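Local structure of CRISPR-associated endonuclease Cas9 (Campylobacter jejuni subsp. jejuni serotype O:2, 5X2H) at residues D685-K690 with Y733-S738; T692-A697 with G804-K809; N712-R717 with I727-N732. The protein is an RNA-guided endonuclease of CRISPR immunity that pairs guide RNA with invading target DNA and, in its natural form, cuts both strands with RuvC-like and HNH nuclease domains. All coordinates share one frame; numbering follows the deposited sequence.

Contact 1: residues D685-K690 with Y733-S738; sequences DIFKHK and YEFCFS
Y733 opens its strand by lying against H689: the imidazole turns its edge to the phenol face, ring planes 88° apart, with H689 CD2 3.6 Å from Y733 CE2. ND1 of H689 is engaged by the backbone N of K691 and of T692, which would hold the ring's orientation. Y733 CB also touches the F687 ring. Next, E734 is bound through its backbone both ways to K688, N to O and O to N, each 3.1 Å, while its CG rests near K688 O. F735 has CG anti to its backbone N (chi1 171°), and its ring presents an edge to the face of F687, planes at 71°, with CD1 toward the rim of that face; D685 CB meets CE1 at the edge of the F735 ring. The strands are antiparallel, in a three-stranded sheet whose middle strand is 683-689, and here the pairing slips by one residue: C736 and F737 both face I686, a classic beta bulge. C736 N gives a bond of 2.9 Å to I686 O, and its SG packs 3.4 Å from K688 CB. F737 O takes the N-H of I686 at 2.9 Å, nearly straight, and the F737 ring lies beside I686, CE1 3.8 Å from CG1. Finally S738 OG donates to D685 OD1 over 2.8 Å from above the carboxylate plane; R683 and R830 hold the same carboxylate by salt bridges.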
loop_
_atom_site.group_PDB
_atom_site.type_symbol
_atom_site.label_atom_id
_atom_site.label_comp_id
_atom_site.label_asym_id
_atom_site.label_seq_id
_atom_site.Cartn_x
_atom_site.Cartn_y
_atom_site.Cartn_z
ATOM N N ASP A 685 -6.558 -22.926 -19.197
ATOM C CA ASP A 685 -7.340 -24.151 -19.116
ATOM C C ASP A 685 -6.849 -25.126 -20.177
ATOM O O ASP A 685 -6.813 -24.792 -21.366
ATOM C CB ASP A 685 -8.830 -23.858 -19.287
ATOM C CG ASP A 685 -9.414 -23.107 -18.103
ATOM O OD1 ASP A 685 -8.684 -22.905 -17.105
ATOM O OD2 ASP A 685 -10.600 -22.718 -18.172
ATOM N N ILE A 686 -6.469 -26.323 -19.740
ATOM C CA ILE A 686 -5.892 -27.340 -20.611
ATOM C C ILE A 686 -6.987 -28.308 -21.023
ATOM O O ILE A 686 -7.710 -28.843 -20.173
ATOM C CB ILE A 686 -4.737 -28.078 -19.913
ATOM C CG1 ILE A 686 -3.617 -27.094 -19.570
ATOM C CG2 ILE A 686 -4.222 -29.222 -20.780
ATOM C CD1 ILE A 686 -3.152 -26.263 -20.750
ATOM N N PHE A 687 -7.119 -28.524 -22.326
ATOM C CA PHE A 687 -8.059 -29.477 -22.888
ATOM C C PHE A 687 -7.293 -30.586 -23.598
ATOM O O PHE A 687 -6.093 -30.479 -23.863
ATOM C CB PHE A 687 -9.026 -28.801 -23.866
ATOM C CG PHE A 687 -10.032 -27.906 -23.209
ATOM C CD1 PHE A 687 -9.669 -26.646 -22.757
ATOM C CD2 PHE A 687 -11.346 -28.315 -23.058
ATOM C CE1 PHE A 687 -10.594 -25.818 -22.156
ATOM C CE2 PHE A 687 -12.277 -27.488 -22.461
ATOM C CZ PHE A 687 -11.900 -26.238 -22.009
ATOM N N LYS A 688 -8.012 -31.658 -23.914
ATOM C CA LYS A 688 -7.437 -32.810 -24.594
ATOM C C LYS A 688 -8.457 -33.322 -25.596
ATOM O O LYS A 688 -9.596 -33.618 -25.225
ATOM C CB LYS A 688 -7.058 -33.905 -23.592
ATOM C CG LYS A 688 -6.359 -35.116 -24.183
ATOM C CD LYS A 688 -5.774 -35.977 -23.070
ATOM C CE LYS A 688 -5.182 -37.266 -23.603
ATOM N NZ LYS A 688 -6.245 -38.179 -24.099
ATOM N N HIS A 689 -8.056 -33.409 -26.862
ATOM C CA HIS A 689 -8.932 -33.979 -27.873
ATOM C C HIS A 689 -9.198 -35.444 -27.552
ATOM O O HIS A 689 -8.270 -36.211 -27.283
ATOM C CB HIS A 689 -8.305 -33.837 -29.257
ATOM C CG HIS A 689 -9.239 -34.165 -30.379
ATOM N ND1 HIS A 689 -9.601 -35.458 -30.694
ATOM C CD2 HIS A 689 -9.887 -33.369 -31.262
ATOM C CE1 HIS A 689 -10.431 -35.443 -31.720
ATOM N NE2 HIS A 689 -10.621 -34.187 -32.084
ATOM N N LYS A 690 -10.477 -35.831 -27.581
ATOM C CA LYS A 690 -10.872 -37.151 -27.102
ATOM C C LYS A 690 -10.324 -38.288 -27.955
ATOM O O LYS A 690 -10.218 -39.415 -27.459
ATOM C CB LYS A 690 -12.397 -37.258 -27.039
ATOM C CG LYS A 690 -13.054 -36.314 -26.047
ATOM C CD LYS A 690 -14.361 -36.899 -25.531
ATOM C CE LYS A 690 -15.070 -35.938 -24.593
ATOM N NZ LYS A 690 -15.644 -34.782 -25.327
ATOM N N TYR A 733 -13.530 -32.054 -27.300
ATOM C CA TYR A 733 -12.452 -31.798 -26.358
ATOM C C TYR A 733 -12.985 -31.887 -24.936
ATOM O O TYR A 733 -14.077 -31.390 -24.639
ATOM C CB TYR A 733 -11.829 -30.420 -26.595
ATOM C CG TYR A 733 -11.380 -30.181 -28.019
ATOM C CD1 TYR A 733 -12.274 -29.723 -28.982
ATOM C CD2 TYR A 733 -10.063 -30.405 -28.401
ATOM C CE1 TYR A 733 -11.869 -29.502 -30.285
ATOM C CE2 TYR A 733 -9.649 -30.183 -29.702
ATOM C CZ TYR A 733 -10.555 -29.734 -30.639
ATOM O OH TYR A 733 -10.145 -29.514 -31.933
ATOM N N GLU A 734 -12.213 -32.519 -24.058
ATOM C CA GLU A 734 -12.570 -32.644 -22.652
ATOM C C GLU A 734 -11.630 -31.794 -21.811
ATOM O O GLU A 734 -10.411 -31.817 -22.014
ATOM C CB GLU A 734 -12.523 -34.104 -22.192
ATOM C CG GLU A 734 -11.249 -34.850 -22.553
ATOM C CD GLU A 734 -11.164 -36.211 -21.883
ATOM O OE1 GLU A 734 -10.504 -36.313 -20.827
ATOM O OE2 GLU A 734 -11.768 -37.172 -22.404
ATOM N N PHE A 735 -12.206 -31.040 -20.882
ATOM C CA PHE A 735 -11.417 -30.248 -19.951
ATOM C C PHE A 735 -10.591 -31.162 -19.055
ATOM O O PHE A 735 -11.114 -32.121 -18.480
ATOM C CB PHE A 735 -12.338 -29.362 -19.113
ATOM C CG PHE A 735 -11.648 -28.653 -17.984
ATOM C CD1 PHE A 735 -10.847 -27.550 -18.226
ATOM C CD2 PHE A 735 -11.823 -29.074 -16.675
ATOM C CE1 PHE A 735 -10.220 -26.889 -17.184
ATOM C CE2 PHE A 735 -11.197 -28.421 -15.631
ATOM C CZ PHE A 735 -10.401 -27.325 -15.883
ATOM N N CYS A 736 -9.297 -30.866 -18.942
ATOM C CA CYS A 736 -8.394 -31.634 -18.092
ATOM C C CYS A 736 -8.203 -30.979 -16.729
ATOM O O CYS A 736 -8.511 -31.583 -15.697
ATOM C CB CYS A 736 -7.041 -31.814 -18.791
ATOM S SG CYS A 736 -7.157 -32.596 -20.404
ATOM N N PHE A 737 -7.696 -29.749 -16.711
ATOM C CA PHE A 737 -7.427 -29.028 -15.473
ATOM C C PHE A 737 -7.114 -27.579 -15.818
ATOM O O PHE A 737 -6.876 -27.230 -16.978
ATOM C CB PHE A 737 -6.275 -29.660 -14.686
ATOM C CG PHE A 737 -5.119 -30.094 -15.544
ATOM C CD1 PHE A 737 -4.196 -29.175 -16.006
ATOM C CD2 PHE A 737 -4.955 -31.428 -15.880
ATOM C CE1 PHE A 737 -3.133 -29.576 -16.791
ATOM C CE2 PHE A 737 -3.895 -31.834 -16.663
ATOM C CZ PHE A 737 -2.982 -30.908 -17.118
ATOM N N SER A 738 -7.125 -26.736 -14.789
ATOM C CA SER A 738 -6.747 -25.336 -14.904
ATOM C C SER A 738 -5.379 -25.141 -14.272
ATOM O O SER A 738 -5.120 -25.650 -13.175
ATOM C CB SER A 738 -7.776 -24.428 -14.227
ATOM O OG SER A 738 -9.047 -24.557 -14.839
#

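Contact 2: residues T692-A697 with G804-K809; sequences TNKFYA and GIQNLK. With nucleotides of chain C.
F695 runs into the turn 805-808 from its backbone outward. Its N-H is given to Q806 O over 3.0 Å, the one hydrogen bond between the two segments, and Q806 CA returns a weaker CA-H...O contact to F695 O. CB sits 3.4 Å from I805 O, and with CG beside the backbone N (chi1 -66°) CG stays close to the same carbonyl. Farther along, CD2 is near both I805 O and L808 O, and CE2 reaches L808 O at 3.4 Å, the oxygen lying at the ring edge in its plane. K688, I686 and the ring of F811 also pack on F695. Beside it, I805 CD1 meets A697 CB at 3.6 Å. The extended K694 chain runs alongside N807, its CE 3.6 Å from OD1, and the Q806 side chain crosses that of K694, CG near K694 CB. The other branch of N807 turns to the DNA: ND2 donates to O5' of DC1 of chain C at 2.7 Å, with an N-H...O angle of 152°. G804 N binds a phosphate of the DNA as well. The arrangement is a type I beta turn, I805 to L808 with L808 N bonded back to I805 O, in a loop of the PAM-interacting C-terminal domain, set between a strand of the neighbouring sheet and a DNA end.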
loop_
_atom_site.group_PDB
_atom_site.type_symbol
_atom_site.label_atom_id
_atom_site.label_comp_id
_atom_site.label_asym_id
_atom_site.label_seq_id
_atom_site.Cartn_x
_atom_site.Cartn_y
_atom_site.Cartn_z
ATOM N N THR A 692 -7.545 -37.810 -30.669
ATOM C CA THR A 692 -6.142 -37.665 -31.035
ATOM C C THR A 692 -5.218 -37.558 -29.829
ATOM O O THR A 692 -4.003 -37.720 -29.987
ATOM C CB THR A 692 -5.941 -36.433 -31.927
ATOM O OG1 THR A 692 -6.235 -35.248 -31.178
ATOM C CG2 THR A 692 -6.849 -36.496 -33.147
ATOM N N ASN A 693 -5.762 -37.283 -28.643
ATOM C CA ASN A 693 -5.020 -37.125 -27.395
ATOM C C ASN A 693 -4.090 -35.917 -27.400
ATOM O O ASN A 693 -3.227 -35.801 -26.521
ATOM C CB ASN A 693 -4.230 -38.393 -27.048
ATOM C CG ASN A 693 -5.129 -39.584 -26.802
ATOM O OD1 ASN A 693 -6.166 -39.464 -26.151
ATOM N ND2 ASN A 693 -4.743 -40.740 -27.330
ATOM N N LYS A 694 -4.244 -35.007 -28.357
ATOM C CA LYS A 694 -3.441 -33.795 -28.376
ATOM C C LYS A 694 -4.017 -32.761 -27.416
ATOM O O LYS A 694 -5.229 -32.695 -27.193
ATOM C CB LYS A 694 -3.363 -33.225 -29.792
ATOM C CG LYS A 694 -2.658 -34.146 -30.779
ATOM C CD LYS A 694 -2.590 -33.528 -32.165
ATOM C CE LYS A 694 -1.803 -34.406 -33.128
ATOM N NZ LYS A 694 -1.741 -33.811 -34.496
ATOM N N PHE A 695 -3.132 -31.953 -26.842
ATOM C CA PHE A 695 -3.518 -30.988 -25.822
ATOM C C PHE A 695 -3.719 -29.605 -26.427
ATOM O O PHE A 695 -3.105 -29.249 -27.438
ATOM C CB PHE A 695 -2.473 -30.929 -24.704
ATOM C CG PHE A 695 -2.381 -32.197 -23.906
ATOM C CD1 PHE A 695 -3.245 -32.428 -22.848
ATOM C CD2 PHE A 695 -1.447 -33.173 -24.232
ATOM C CE1 PHE A 695 -3.173 -33.601 -22.117
ATOM C CE2 PHE A 695 -1.367 -34.347 -23.506
ATOM C CZ PHE A 695 -2.233 -34.563 -22.445
ATOM N N TYR A 696 -4.604 -28.833 -25.796
ATOM C CA TYR A 696 -4.974 -27.504 -26.257
ATOM C C TYR A 696 -5.179 -26.602 -25.048
ATOM O O TYR A 696 -5.611 -27.055 -23.984
ATOM C CB TYR A 696 -6.236 -27.555 -27.130
ATOM C CG TYR A 696 -6.058 -28.389 -28.381
ATOM C CD1 TYR A 696 -6.352 -29.749 -28.385
ATOM C CD2 TYR A 696 -5.575 -27.823 -29.553
ATOM C CE1 TYR A 696 -6.179 -30.519 -29.528
ATOM C CE2 TYR A 696 -5.399 -28.585 -30.703
ATOM C CZ TYR A 696 -5.703 -29.932 -30.683
ATOM O OH TYR A 696 -5.530 -30.694 -31.820
ATOM N N ALA A 697 -4.854 -25.319 -25.216
ATOM C CA ALA A 697 -4.824 -24.383 -24.102
ATOM C C ALA A 697 -5.670 -23.155 -24.400
ATOM O O ALA A 697 -5.589 -22.582 -25.491
ATOM C CB ALA A 697 -3.394 -23.948 -23.778
ATOM N N GLY A 804 6.429 -27.198 -26.298
ATOM C CA GLY A 804 5.127 -27.387 -26.917
ATOM C C GLY A 804 4.242 -28.316 -26.104
ATOM O O GLY A 804 4.696 -29.319 -25.547
ATOM N N ILE A 805 2.953 -27.974 -26.039
ATOM C CA ILE A 805 1.994 -28.764 -25.277
ATOM C C ILE A 805 1.221 -29.754 -26.144
ATOM O O ILE A 805 0.754 -30.777 -25.621
ATOM C CB ILE A 805 0.995 -27.859 -24.522
ATOM C CG1 ILE A 805 -0.107 -27.374 -25.464
ATOM C CG2 ILE A 805 1.697 -26.668 -23.916
ATOM C CD1 ILE A 805 -1.185 -26.579 -24.777
ATOM N N GLN A 806 1.082 -29.488 -27.445
ATOM C CA GLN A 806 0.114 -30.225 -28.252
ATOM C C GLN A 806 0.424 -31.716 -28.283
ATOM O O GLN A 806 -0.487 -32.546 -28.187
ATOM C CB GLN A 806 0.071 -29.655 -29.670
ATOM C CG GLN A 806 -1.095 -30.165 -30.501
ATOM C CD GLN A 806 -1.109 -29.590 -31.907
ATOM O OE1 GLN A 806 -2.172 -29.350 -32.481
ATOM N NE2 GLN A 806 0.076 -29.369 -32.469
ATOM N N ASN A 807 1.701 -32.078 -28.399
ATOM C CA ASN A 807 2.096 -33.471 -28.557
ATOM C C ASN A 807 2.790 -34.028 -27.321
ATOM O O ASN A 807 3.539 -35.005 -27.425
ATOM C CB ASN A 807 2.993 -33.628 -29.786
ATOM C CG ASN A 807 2.295 -33.216 -31.064
ATOM O OD1 ASN A 807 1.135 -33.559 -31.288
ATOM N ND2 ASN A 807 2.994 -32.463 -31.904
ATOM N N LEU A 808 2.554 -33.432 -26.154
ATOM C CA LEU A 808 3.124 -33.957 -24.921
ATOM C C LEU A 808 2.634 -35.378 -24.677
ATOM O O LEU A 808 1.449 -35.680 -24.845
ATOM C CB LEU A 808 2.755 -33.062 -23.738
ATOM C CG LEU A 808 3.549 -31.765 -23.561
ATOM C CD1 LEU A 808 2.996 -30.943 -22.392
ATOM C CD2 LEU A 808 5.018 -32.073 -23.351
ATOM N N LYS A 809 3.560 -36.257 -24.292
ATOM C CA LYS A 809 3.186 -37.637 -24.007
ATOM C C LYS A 809 2.495 -37.749 -22.653
ATOM O O LYS A 809 1.557 -38.539 -22.492
ATOM C CB LYS A 809 4.424 -38.533 -24.071
ATOM C CG LYS A 809 4.168 -39.977 -23.702
ATOM C CD LYS A 809 5.428 -40.820 -23.862
ATOM C CE LYS A 809 5.195 -42.248 -23.401
ATOM N NZ LYS A 809 6.390 -43.108 -23.639
ATOM O "O5'" DC C 1 5.156 -31.038 -31.217
ATOM C "C5'" DC C 1 5.696 -29.885 -31.841
ATOM C "C4'" DC C 1 7.178 -29.757 -31.546
ATOM O "O4'" DC C 1 7.783 -28.849 -32.502
ATOM C "C3'" DC C 1 7.526 -29.189 -30.177
ATOM O "O3'" DC C 1 8.804 -29.679 -29.776
ATOM C "C2'" DC C 1 7.557 -27.692 -30.462
ATOM C "C1'" DC C 1 8.193 -27.664 -31.850
ATOM N N1 DC C 1 7.766 -26.508 -32.685
ATOM C C2 DC C 1 8.687 -25.504 -33.000
ATOM O O2 DC C 1 9.840 -25.591 -32.568
ATOM N N3 DC C 1 8.285 -24.461 -33.771
ATOM C C4 DC C 1 7.028 -24.404 -34.217
ATOM N N4 DC C 1 6.679 -23.357 -34.972
ATOM C C5 DC C 1 6.075 -25.421 -33.909
ATOM C C6 DC C 1 6.484 -26.445 -33.148
#

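Contact 3: residues N712-R717 with I727-N732; sequences NKAVAR and ILMDEN. With nucleotides of chain C.
A short two-stranded antiparallel sheet, 713-714 with 727-728, forms this contact, and the chain leaving it leads to R717 at the bound DNA. A714 and I727 are the hydrogen-bonded pair: A714 N reaches I727 O at 2.7 Å and I727 N reaches A714 O at 2.9 Å. K713 faces L728 as the non-hydrogen-bonded pair, its CA also touching I727 O. Beyond the strands, M729 N donates to N712 O over 3.0 Å; M729 is also the central residue of an inverse gamma turn, closed by a weak D730 N to L728 O bond. The side chain of N712, with CG anti to its backbone N (chi1 -158°), crosses that of M729 at a slant: ND2 gives a longer bond of 3.3 Å to M729 O from above the carbonyl plane, and OD1 is held by R830. A714 and I727 put their side chains on one face, and I727 CD1 touches A716 CB just beyond the strand. D730 starts an Asx turn, OD1 accepting from N732 N. N4 of DC1 of chain C lies over one face of the R717 guanidinium, whose precise placement is doubtful. M729 folds beyond CG (chi2 -71°), and its CE comes to 3.7 Å from A714 CB.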
loop_
_atom_site.group_PDB
_atom_site.type_symbol
_atom_site.label_atom_id
_atom_site.label_comp_id
_atom_site.label_asym_id
_atom_site.label_seq_id
_atom_site.Cartn_x
_atom_site.Cartn_y
_atom_site.Cartn_z
ATOM N N ASN A 712 -13.551 -19.812 -24.446
ATOM C CA ASN A 712 -13.728 -21.218 -24.786
ATOM C C ASN A 712 -13.033 -21.598 -26.093
ATOM O O ASN A 712 -13.400 -22.606 -26.711
ATOM C CB ASN A 712 -15.220 -21.562 -24.875
ATOM C CG ASN A 712 -15.489 -23.044 -24.687
ATOM O OD1 ASN A 712 -14.805 -23.716 -23.915
ATOM N ND2 ASN A 712 -16.481 -23.563 -25.405
ATOM N N LYS A 713 -12.043 -20.830 -26.532
ATOM C CA LYS A 713 -11.327 -21.111 -27.768
ATOM C C LYS A 713 -9.852 -21.311 -27.459
ATOM O O LYS A 713 -9.231 -20.467 -26.805
ATOM C CB LYS A 713 -11.518 -19.988 -28.787
ATOM C CG LYS A 713 -12.924 -19.922 -29.361
ATOM C CD LYS A 713 -13.013 -18.923 -30.500
ATOM C CE LYS A 713 -14.379 -18.962 -31.168
ATOM N NZ LYS A 713 -14.445 -18.047 -32.343
ATOM N N ALA A 714 -9.302 -22.428 -27.927
ATOM C CA ALA A 714 -7.898 -22.740 -27.711
ATOM C C ALA A 714 -7.034 -22.102 -28.790
ATOM O O ALA A 714 -7.443 -21.967 -29.946
ATOM C CB ALA A 714 -7.676 -24.253 -27.694
ATOM N N VAL A 715 -5.817 -21.721 -28.398
ATOM C CA VAL A 715 -4.914 -21.028 -29.307
ATOM C C VAL A 715 -4.452 -21.972 -30.409
ATOM O O VAL A 715 -4.126 -23.142 -30.162
ATOM C CB VAL A 715 -3.713 -20.454 -28.536
ATOM C CG1 VAL A 715 -2.760 -19.738 -29.490
ATOM C CG2 VAL A 715 -4.190 -19.509 -27.440
ATOM N N ALA A 716 -4.428 -21.462 -31.637
ATOM C CA ALA A 716 -3.846 -22.152 -32.777
ATOM C C ALA A 716 -2.696 -21.316 -33.314
ATOM O O ALA A 716 -2.775 -20.084 -33.340
ATOM C CB ALA A 716 -4.885 -22.392 -33.876
ATOM N N ARG A 717 -1.622 -21.983 -33.730
ATOM C CA ARG A 717 -0.476 -21.262 -34.268
ATOM C C ARG A 717 -0.851 -20.562 -35.568
ATOM O O ARG A 717 -1.719 -21.015 -36.317
ATOM C CB ARG A 717 0.695 -22.212 -34.497
ATOM C CG ARG A 717 1.578 -22.392 -33.282
ATOM C CD ARG A 717 2.767 -23.253 -33.624
ATOM N NE ARG A 717 3.901 -23.014 -32.739
ATOM C CZ ARG A 717 4.753 -22.002 -32.877
ATOM N NH1 ARG A 717 4.597 -21.122 -33.858
ATOM N NH2 ARG A 717 5.766 -21.872 -32.035
ATOM N N ILE A 727 -9.500 -22.437 -31.874
ATOM C CA ILE A 727 -10.219 -23.705 -31.939
ATOM C C ILE A 727 -11.281 -23.737 -30.848
ATOM O O ILE A 727 -10.965 -23.670 -29.655
ATOM C CB ILE A 727 -9.257 -24.894 -31.810
ATOM C CG1 ILE A 727 -8.185 -24.811 -32.901
ATOM C CG2 ILE A 727 -10.024 -26.204 -31.901
ATOM C CD1 ILE A 727 -6.978 -25.674 -32.635
ATOM N N LEU A 728 -12.541 -23.860 -31.261
ATOM C CA LEU A 728 -13.643 -23.956 -30.314
ATOM C C LEU A 728 -13.568 -25.268 -29.545
ATOM O O LEU A 728 -13.461 -26.345 -30.142
ATOM C CB LEU A 728 -14.979 -23.853 -31.046
ATOM C CG LEU A 728 -16.213 -23.847 -30.140
ATOM C CD1 LEU A 728 -16.150 -22.676 -29.176
ATOM C CD2 LEU A 728 -17.488 -23.799 -30.966
ATOM N N MET A 729 -13.634 -25.179 -28.214
ATOM C CA MET A 729 -13.581 -26.362 -27.356
ATOM C C MET A 729 -14.994 -26.914 -27.202
ATOM O O MET A 729 -15.703 -26.649 -26.229
ATOM C CB MET A 729 -12.950 -26.023 -26.012
ATOM C CG MET A 729 -11.492 -25.574 -26.090
ATOM S SD MET A 729 -10.330 -26.892 -26.520
ATOM C CE MET A 729 -10.256 -26.778 -28.308
ATOM N N ASP A 730 -15.404 -27.707 -28.187
ATOM C CA ASP A 730 -16.735 -28.286 -28.221
ATOM C C ASP A 730 -16.698 -29.707 -27.649
ATOM O O ASP A 730 -15.779 -30.067 -26.904
ATOM C CB ASP A 730 -17.277 -28.224 -29.655
ATOM C CG ASP A 730 -16.343 -28.869 -30.667
ATOM O OD1 ASP A 730 -15.462 -29.659 -30.265
ATOM O OD2 ASP A 730 -16.487 -28.576 -31.874
ATOM N N GLU A 731 -17.691 -30.526 -28.004
ATOM C CA GLU A 731 -17.812 -31.869 -27.447
ATOM C C GLU A 731 -16.670 -32.794 -27.854
ATOM O O GLU A 731 -16.575 -33.901 -27.311
ATOM C CB GLU A 731 -19.149 -32.489 -27.861
ATOM N N ASN A 732 -15.812 -32.378 -28.785
ATOM C CA ASN A 732 -14.653 -33.174 -29.167
ATOM C C ASN A 732 -13.492 -33.039 -28.193
ATOM O O ASN A 732 -12.554 -33.841 -28.257
ATOM C CB ASN A 732 -14.187 -32.780 -30.571
ATOM C CG ASN A 732 -15.189 -33.151 -31.641
ATOM O OD1 ASN A 732 -15.715 -34.263 -31.653
ATOM N ND2 ASN A 732 -15.464 -32.217 -32.544
ATOM O "O5'" DC C 1 5.156 -31.038 -31.217
ATOM C "C5'" DC C 1 5.696 -29.885 -31.841
ATOM C "C4'" DC C 1 7.178 -29.757 -31.546
ATOM O "O4'" DC C 1 7.783 -28.849 -32.502
ATOM C "C3'" DC C 1 7.526 -29.189 -30.177
ATOM O "O3'" DC C 1 8.804 -29.679 -29.776
ATOM C "C2'" DC C 1 7.557 -27.692 -30.462
ATOM C "C1'" DC C 1 8.193 -27.664 -31.850
ATOM N N1 DC C 1 7.766 -26.508 -32.685
ATOM C C2 DC C 1 8.687 -25.504 -33.000
ATOM O O2 DC C 1 9.840 -25.591 -32.568
ATOM N N3 DC C 1 8.285 -24.461 -33.771
ATOM C C4 DC C 1 7.028 -24.404 -34.217
ATOM N N4 DC C 1 6.679 -23.357 -34.972
ATOM C C5 DC C 1 6.075 -25.421 -33.909
ATOM C C6 DC C 1 6.484 -26.445 -33.148
ATOM P P DT C 2 9.509 -29.161 -28.427
ATOM O OP1 DT C 2 10.444 -30.220 -27.987
ATOM O OP2 DT C 2 8.459 -28.670 -27.503
ATOM O "O5'" DT C 2 10.367 -27.905 -28.907
ATOM C "C5'" DT C 2 11.142 -27.176 -27.973
ATOM C "C4'" DT C 2 12.374 -26.605 -28.641
ATOM O "O4'" DT C 2 11.978 -25.836 -29.806
ATOM C "C3'" DT C 2 13.186 -25.651 -27.786
ATOM O "O3'" DT C 2 14.540 -25.698 -28.187
ATOM C "C2'" DT C 2 12.550 -24.305 -28.116
ATOM C "C1'" DT C 2 12.275 -24.469 -29.605
ATOM N N1 DT C 2 11.121 -23.666 -30.100
ATOM C C2 DT C 2 11.355 -22.493 -30.784
ATOM O O2 DT C 2 12.471 -22.056 -31.004
ATOM N N3 DT C 2 10.228 -21.841 -31.201
ATOM C C4 DT C 2 8.917 -22.236 -31.010
ATOM O O4 DT C 2 7.970 -21.583 -31.427
ATOM C C5 DT C 2 8.743 -23.476 -30.288
ATOM C C7 DT C 2 7.364 -24.007 -30.018
ATOM C C6 DT C 2 9.842 -24.123 -29.876
#

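How the contacts relate
Contact 1 and the 692-697 side of contact 2 share one antiparallel sheet: strand 683-689 lies between 733-740 and 695-700, and F687 N bonds to Y696 O at 2.7 Å. K688 NZ also reaches N693 OD1 across these two contacts. Contact 3 is nested within the loops closed by both others; it joins contact 2 where V715 N meets A697 O at 3.0 Å, and contact 1 where K690 N meets N732 O and M729 SD packs on F687. The centres lie 10 to 12 Å apart. N807 is hydrogen-bonded to DC1 of chain C, and R717 approaches it in a doubtful placement; contact 1 keeps about 7 Å, nearest atom, from nucleic acid. All three lie away from the RuvC metal site predicted at D14.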